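Iron-regulated outer membrane protein (Neisseria meningitidis, PDB 4B7O) transports iron across the meningococcal outer membrane as a TonB-dependent transporter, and probably acts in siderophore uptake. Local coordinates at residues L177-R188 with Y201-E209. Numbering follows the deposited sequence.
Sequences LLKGLDKNWGVR and YGASVFGKE
Phe206 joins an antiparallel strand pairing to the helix end and loop that precede strand 185-188, where the chain passes from the plug region into the first hairpin of the barrel. Strand 185-188 runs against 201-209 at 175°, and main-chain hydrogen bonds link Gly186 with Phe206 and Arg188 with Ser204 in both directions. Beyond them, Lys208 N reaches Asn184 O at 3.0 Å.

The Phe206 ring lies between backbone and helix. With chi1 at 43°, its CG sits between its own N and carbonyl carbon, and the ring leans across bare Gly186, whose O lies over the centre of one face. Leu177 CB covers the opposite face in a CH-pi contact, 3.5 Å from the centroid of the Phe206 ring. Leu178 CD2, 3.5 Å from Phe206 CE2, and Leu181 CD1 meet the ring edge in its plane. Leu177 CD1 also packs 3.4 Å from Ser204 OG, whose hydroxyl shares a hydrogen bond with that of Ser217 on the next strand.

On the same side as Phe206, Arg188 extends to a salt bridge with Asp78. Trp185, Val187 and Val205 occupy the other side, and Val187 pairs through its backbone with C-terminal Phe745. This first hairpin, closed against the last strand, is characteristic of the plugged beta-barrel of TonB-dependent transporters.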
ATOM      1  N   LEU A 177      13.801 -10.754 -16.073  1.00 32.40           N
ATOM      2  CA  LEU A 177      15.216 -10.517 -15.870  1.00 36.62           C
ATOM      3  C   LEU A 177      16.026 -10.915 -17.099  1.00 37.05           C
ATOM      4  O   LEU A 177      17.102 -10.360 -17.365  1.00 36.85           O
ATOM      5  CB  LEU A 177      15.739 -11.219 -14.606  1.00 40.83           C
ATOM      6  CG  LEU A 177      15.410 -10.466 -13.309  1.00 42.77           C
ATOM      7  CD1 LEU A 177      15.689 -11.294 -12.078  1.00 44.03           C
ATOM      8  CD2 LEU A 177      16.228  -9.204 -13.241  1.00 40.60           C
ATOM      9  N   LEU A 178      15.478 -11.839 -17.881  1.00 36.86           N
ATOM     10  CA  LEU A 178      16.133 -12.283 -19.114  1.00 40.49           C
ATOM     11  C   LEU A 178      15.966 -11.314 -20.286  1.00 44.29           C
ATOM     12  O   LEU A 178      16.542 -11.520 -21.360  1.00 48.61           O
ATOM     13  CB  LEU A 178      15.610 -13.665 -19.514  1.00 38.20           C
ATOM     14  CG  LEU A 178      16.056 -14.807 -18.595  1.00 40.46           C
ATOM     15  CD1 LEU A 178      15.148 -15.981 -18.864  1.00 39.00           C
ATOM     16  CD2 LEU A 178      17.517 -15.199 -18.761  1.00 35.49           C
ATOM     17  N   LYS A 179      15.214 -10.243 -20.055  1.00 46.84           N
ATOM     18  CA  LYS A 179      14.750  -9.355 -21.111  1.00 48.34           C
ATOM     19  C   LYS A 179      15.831  -8.796 -21.982  1.00 59.10           C
ATOM     20  O   LYS A 179      15.635  -8.664 -23.193  1.00 82.42           O
ATOM     21  CB  LYS A 179      13.973  -8.176 -20.553  1.00 50.71           C
ATOM     22  CG  LYS A 179      12.719  -7.819 -21.331  1.00 49.82           C
ATOM     23  CD  LYS A 179      11.492  -8.593 -20.860  1.00 51.26           C
ATOM     24  CE  LYS A 179      10.238  -7.714 -20.924  1.00 52.31           C
ATOM     25  NZ  LYS A 179       8.989  -8.498 -20.683  1.00 56.78           N
ATOM     26  N   GLY A 180      16.969  -8.425 -21.447  1.00 52.53           N
ATOM     27  CA  GLY A 180      17.881  -7.825 -22.413  1.00 51.23           C
ATOM     28  C   GLY A 180      18.878  -8.795 -23.015  1.00 53.04           C
ATOM     29  O   GLY A 180      19.716  -8.386 -23.804  1.00 44.46           O
ATOM     30  N   LEU A 181      18.809 -10.070 -22.608  1.00 53.60           N
ATOM     31  CA  LEU A 181      19.922 -10.989 -22.799  1.00 45.30           C
ATOM     32  C   LEU A 181      19.719 -11.862 -23.972  1.00 47.97           C
ATOM     33  O   LEU A 181      18.587 -12.070 -24.378  1.00 51.41           O
ATOM     34  CB  LEU A 181      20.079 -11.855 -21.589  1.00 42.82           C
ATOM     35  CG  LEU A 181      20.560 -11.082 -20.393  1.00 42.19           C
ATOM     36  CD1 LEU A 181      20.306 -11.970 -19.178  1.00 42.47           C
ATOM     37  CD2 LEU A 181      22.056 -10.747 -20.544  1.00 36.17           C
ATOM     38  N   ASP A 182      20.833 -12.359 -24.520  1.00 55.40           N
ATOM     39  CA  ASP A 182      20.876 -13.226 -25.717  1.00 60.09           C
ATOM     40  C   ASP A 182      20.725 -14.725 -25.420  1.00 59.68           C
ATOM     41  O   ASP A 182      20.859 -15.521 -26.327  1.00 60.45           O
ATOM     42  CB  ASP A 182      22.211 -13.027 -26.473  1.00 66.17           C
ATOM     43  CG  ASP A 182      22.264 -11.709 -27.235  1.00 80.76           C
ATOM     44  OD1 ASP A 182      21.232 -11.363 -27.867  1.00 82.20           O
ATOM     45  OD2 ASP A 182      23.316 -11.015 -27.199  1.00 77.05           O
ATOM     46  N   LYS A 183      20.491 -15.105 -24.162  1.00 56.06           N
ATOM     47  CA  LYS A 183      20.464 -16.516 -23.764  1.00 47.15           C
ATOM     48  C   LYS A 183      19.385 -16.799 -22.721  1.00 46.81           C
ATOM     49  O   LYS A 183      18.682 -15.872 -22.299  1.00 44.45           O
ATOM     50  CB  LYS A 183      21.830 -16.940 -23.265  1.00 50.80           C
ATOM     51  CG  LYS A 183      22.320 -16.205 -22.029  1.00 55.77           C
ATOM     52  CD  LYS A 183      23.799 -16.435 -21.781  1.00 52.50           C
ATOM     53  CE  LYS A 183      24.433 -15.200 -21.114  1.00 59.99           C
ATOM     54  NZ  LYS A 183      24.404 -15.104 -19.623  1.00 51.86           N
ATOM     55  N   ASN A 184      19.253 -18.062 -22.306  1.00 46.11           N
ATOM     56  CA  ASN A 184      18.190 -18.460 -21.362  1.00 46.92           C
ATOM     57  C   ASN A 184      18.552 -18.428 -19.878  1.00 42.74           C
ATOM     58  O   ASN A 184      17.769 -18.863 -19.044  1.00 45.63           O
ATOM     59  CB  ASN A 184      17.637 -19.851 -21.706  1.00 49.39           C
ATOM     60  CG  ASN A 184      16.952 -19.897 -23.062  1.00 55.87           C
ATOM     61  OD1 ASN A 184      16.253 -18.967 -23.465  1.00 56.69           O
ATOM     62  ND2 ASN A 184      17.142 -20.998 -23.767  1.00 63.66           N
ATOM     63  N   TRP A 185      19.746 -17.965 -19.538  1.00 41.95           N
ATOM     64  CA  TRP A 185      20.067 -17.747 -18.132  1.00 42.63           C
ATOM     65  C   TRP A 185      20.874 -16.486 -17.967  1.00 44.52           C
ATOM     66  O   TRP A 185      21.517 -15.993 -18.929  1.00 39.37           O
ATOM     67  CB  TRP A 185      20.788 -18.946 -17.566  1.00 43.92           C
ATOM     68  CG  TRP A 185      22.122 -19.036 -18.173  1.00 48.91           C
ATOM     69  CD1 TRP A 185      22.451 -19.509 -19.445  1.00 54.63           C
ATOM     70  CD2 TRP A 185      23.367 -18.559 -17.591  1.00 54.50           C
ATOM     71  NE1 TRP A 185      23.804 -19.397 -19.674  1.00 56.43           N
ATOM     72  CE2 TRP A 185      24.422 -18.832 -18.599  1.00 53.73           C
ATOM     73  CE3 TRP A 185      23.722 -17.976 -16.361  1.00 52.63           C
ATOM     74  CZ2 TRP A 185      25.760 -18.518 -18.375  1.00 51.77           C
ATOM     75  CZ3 TRP A 185      25.088 -17.666 -16.151  1.00 53.12           C
ATOM     76  CH2 TRP A 185      26.072 -17.919 -17.144  1.00 57.77           C
ATOM     77  N   GLY A 186      20.834 -15.928 -16.766  1.00 37.75           N
ATOM     78  CA  GLY A 186      21.729 -14.837 -16.452  1.00 38.07           C
ATOM     79  C   GLY A 186      21.951 -14.559 -14.980  1.00 36.99           C
ATOM     80  O   GLY A 186      21.283 -15.133 -14.105  1.00 37.61           O
ATOM     81  N   VAL A 187      22.855 -13.615 -14.733  1.00 36.57           N
ATOM     82  CA  VAL A 187      23.052 -12.985 -13.433  1.00 35.88           C
ATOM     83  C   VAL A 187      22.839 -11.430 -13.513  1.00 38.06           C
ATOM     84  O   VAL A 187      23.141 -10.772 -14.500  1.00 41.25           O
ATOM     85  CB  VAL A 187      24.488 -13.273 -12.938  1.00 38.13           C
ATOM     86  CG1 VAL A 187      24.702 -12.720 -11.527  1.00 35.05           C
ATOM     87  CG2 VAL A 187      24.782 -14.767 -12.970  1.00 32.37           C
ATOM     88  N   ARG A 188      22.300 -10.849 -12.466  1.00 39.15           N
ATOM     89  CA  ARG A 188      22.212  -9.419 -12.418  1.00 39.95           C
ATOM     90  C   ARG A 188      22.861  -8.984 -11.136  1.00 41.02           C
ATOM     91  O   ARG A 188      22.530  -9.524 -10.091  1.00 43.90           O
ATOM     92  CB  ARG A 188      20.777  -9.030 -12.409  1.00 38.45           C
ATOM     93  CG  ARG A 188      20.576  -7.543 -12.492  1.00 41.79           C
ATOM     94  CD  ARG A 188      19.191  -7.231 -11.973  1.00 35.81           C
ATOM     95  NE  ARG A 188      18.825  -5.837 -12.209  1.00 34.97           N
ATOM     96  CZ  ARG A 188      18.627  -4.953 -11.230  1.00 32.42           C
ATOM     97  NH1 ARG A 188      18.821  -5.296  -9.949  1.00 29.93           N
ATOM     98  NH2 ARG A 188      18.270  -3.720 -11.546  1.00 27.18           N
ATOM     99  N   TYR A 201      22.964  -2.921  -2.455  1.00 42.69           N
ATOM    100  CA  TYR A 201      23.505  -3.847  -3.435  1.00 37.40           C
ATOM    101  C   TYR A 201      22.610  -5.020  -3.498  1.00 36.06           C
ATOM    102  O   TYR A 201      21.818  -5.238  -2.578  1.00 32.00           O
ATOM    103  CB  TYR A 201      24.927  -4.287  -3.093  1.00 36.76           C
ATOM    104  CG  TYR A 201      25.082  -4.933  -1.752  1.00 33.80           C
ATOM    105  CD1 TYR A 201      25.243  -4.142  -0.612  1.00 37.80           C
ATOM    106  CD2 TYR A 201      25.115  -6.336  -1.613  1.00 34.28           C
ATOM    107  CE1 TYR A 201      25.382  -4.710   0.656  1.00 43.48           C
ATOM    108  CE2 TYR A 201      25.272  -6.926  -0.349  1.00 41.18           C
ATOM    109  CZ  TYR A 201      25.384  -6.091   0.775  1.00 43.46           C
ATOM    110  OH  TYR A 201      25.551  -6.596   2.021  1.00 46.08           O
ATOM    111  N   GLY A 202      22.760  -5.793  -4.572  1.00 35.11           N
ATOM    112  CA  GLY A 202      21.906  -6.916  -4.770  1.00 34.83           C
ATOM    113  C   GLY A 202      22.427  -7.804  -5.851  1.00 34.47           C
ATOM    114  O   GLY A 202      23.230  -7.396  -6.653  1.00 37.04           O
ATOM    115  N   ALA A 203      21.961  -9.041  -5.849  1.00 34.29           N
ATOM    116  CA  ALA A 203      22.345  -9.960  -6.874  1.00 36.47           C
ATOM    117  C   ALA A 203      21.169 -10.875  -7.208  1.00 38.17           C
ATOM    118  O   ALA A 203      20.350 -11.278  -6.351  1.00 37.23           O
ATOM    119  CB  ALA A 203      23.513 -10.779  -6.412  1.00 36.05           C
ATOM    120  N   SER A 204      21.080 -11.220  -8.470  1.00 37.14           N
ATOM    121  CA  SER A 204      20.074 -12.153  -8.862  1.00 40.38           C
ATOM    122  C   SER A 204      20.625 -13.219  -9.814  1.00 37.91           C
ATOM    123  O   SER A 204      21.518 -12.916 -10.625  1.00 38.16           O
ATOM    124  CB  SER A 204      18.891 -11.393  -9.468  1.00 43.02           C
ATOM    125  OG  SER A 204      17.806 -12.294  -9.553  1.00 53.74           O
ATOM    126  N   VAL A 205      20.109 -14.450  -9.707  1.00 38.95           N
ATOM    127  CA  VAL A 205      20.352 -15.495 -10.748  1.00 36.08           C
ATOM    128  C   VAL A 205      18.998 -16.148 -11.228  1.00 36.44           C
ATOM    129  O   VAL A 205      18.056 -16.287 -10.459  1.00 35.50           O
ATOM    130  CB  VAL A 205      21.397 -16.516 -10.235  1.00 42.64           C
ATOM    131  CG1 VAL A 205      20.888 -17.287  -9.028  1.00 41.76           C
ATOM    132  CG2 VAL A 205      21.838 -17.490 -11.323  1.00 42.01           C
ATOM    133  N   PHE A 206      18.878 -16.488 -12.503  1.00 35.00           N
ATOM    134  CA  PHE A 206      17.598 -16.811 -13.068  1.00 33.76           C
ATOM    135  C   PHE A 206      17.776 -17.526 -14.381  1.00 37.27           C
ATOM    136  O   PHE A 206      18.829 -17.461 -15.029  1.00 37.05           O
ATOM    137  CB  PHE A 206      16.803 -15.517 -13.383  1.00 36.71           C
ATOM    138  CG  PHE A 206      17.628 -14.439 -14.017  1.00 33.88           C
ATOM    139  CD1 PHE A 206      18.308 -13.512 -13.220  1.00 34.89           C
ATOM    140  CD2 PHE A 206      17.763 -14.369 -15.395  1.00 34.36           C
ATOM    141  CE1 PHE A 206      19.117 -12.547 -13.794  1.00 36.74           C
ATOM    142  CE2 PHE A 206      18.580 -13.413 -15.994  1.00 34.62           C
ATOM    143  CZ  PHE A 206      19.249 -12.485 -15.194  1.00 37.57           C
ATOM    144  N   GLY A 207      16.717 -18.173 -14.819  1.00 33.60           N
ATOM    145  CA  GLY A 207      16.711 -18.729 -16.165  1.00 35.17           C
ATOM    146  C   GLY A 207      15.463 -19.526 -16.441  1.00 35.91           C
ATOM    147  O   GLY A 207      14.554 -19.669 -15.591  1.00 37.33           O
ATOM    148  N   LYS A 208      15.422 -20.013 -17.662  1.00 41.58           N
ATOM    149  CA  LYS A 208      14.283 -20.694 -18.266  1.00 44.35           C
ATOM    150  C   LYS A 208      14.895 -21.955 -18.866  1.00 44.09           C
ATOM    151  O   LYS A 208      15.818 -21.893 -19.651  1.00 44.51           O
ATOM    152  CB  LYS A 208      13.760 -19.797 -19.395  1.00 48.84           C
ATOM    153  CG  LYS A 208      12.270 -19.881 -19.719  1.00 62.90           C
ATOM    154  CD  LYS A 208      11.926 -21.007 -20.718  1.00 69.41           C
ATOM    155  CE  LYS A 208      10.428 -21.166 -21.014  1.00 69.05           C
ATOM    156  NZ  LYS A 208       9.649 -21.487 -19.780  1.00 68.43           N
ATOM    157  N   GLU A 209      14.440 -23.120 -18.480  1.00 51.92           N
ATOM    158  CA  GLU A 209      14.847 -24.318 -19.213  1.00 56.61           C
ATOM    159  C   GLU A 209      13.655 -25.161 -19.619  1.00 59.46           C
ATOM    160  O   GLU A 209      12.862 -25.617 -18.753  1.00 49.95           O
ATOM    161  CB  GLU A 209      15.806 -25.173 -18.392  1.00 62.72           C
ATOM    162  CG  GLU A 209      16.038 -26.542 -19.019  1.00 74.19           C
ATOM    163  CD  GLU A 209      17.491 -27.005 -18.988  1.00 70.82           C
ATOM    164  OE1 GLU A 209      18.343 -26.267 -18.457  1.00 72.25           O
ATOM    165  OE2 GLU A 209      17.774 -28.109 -19.518  1.00 69.22           O
TER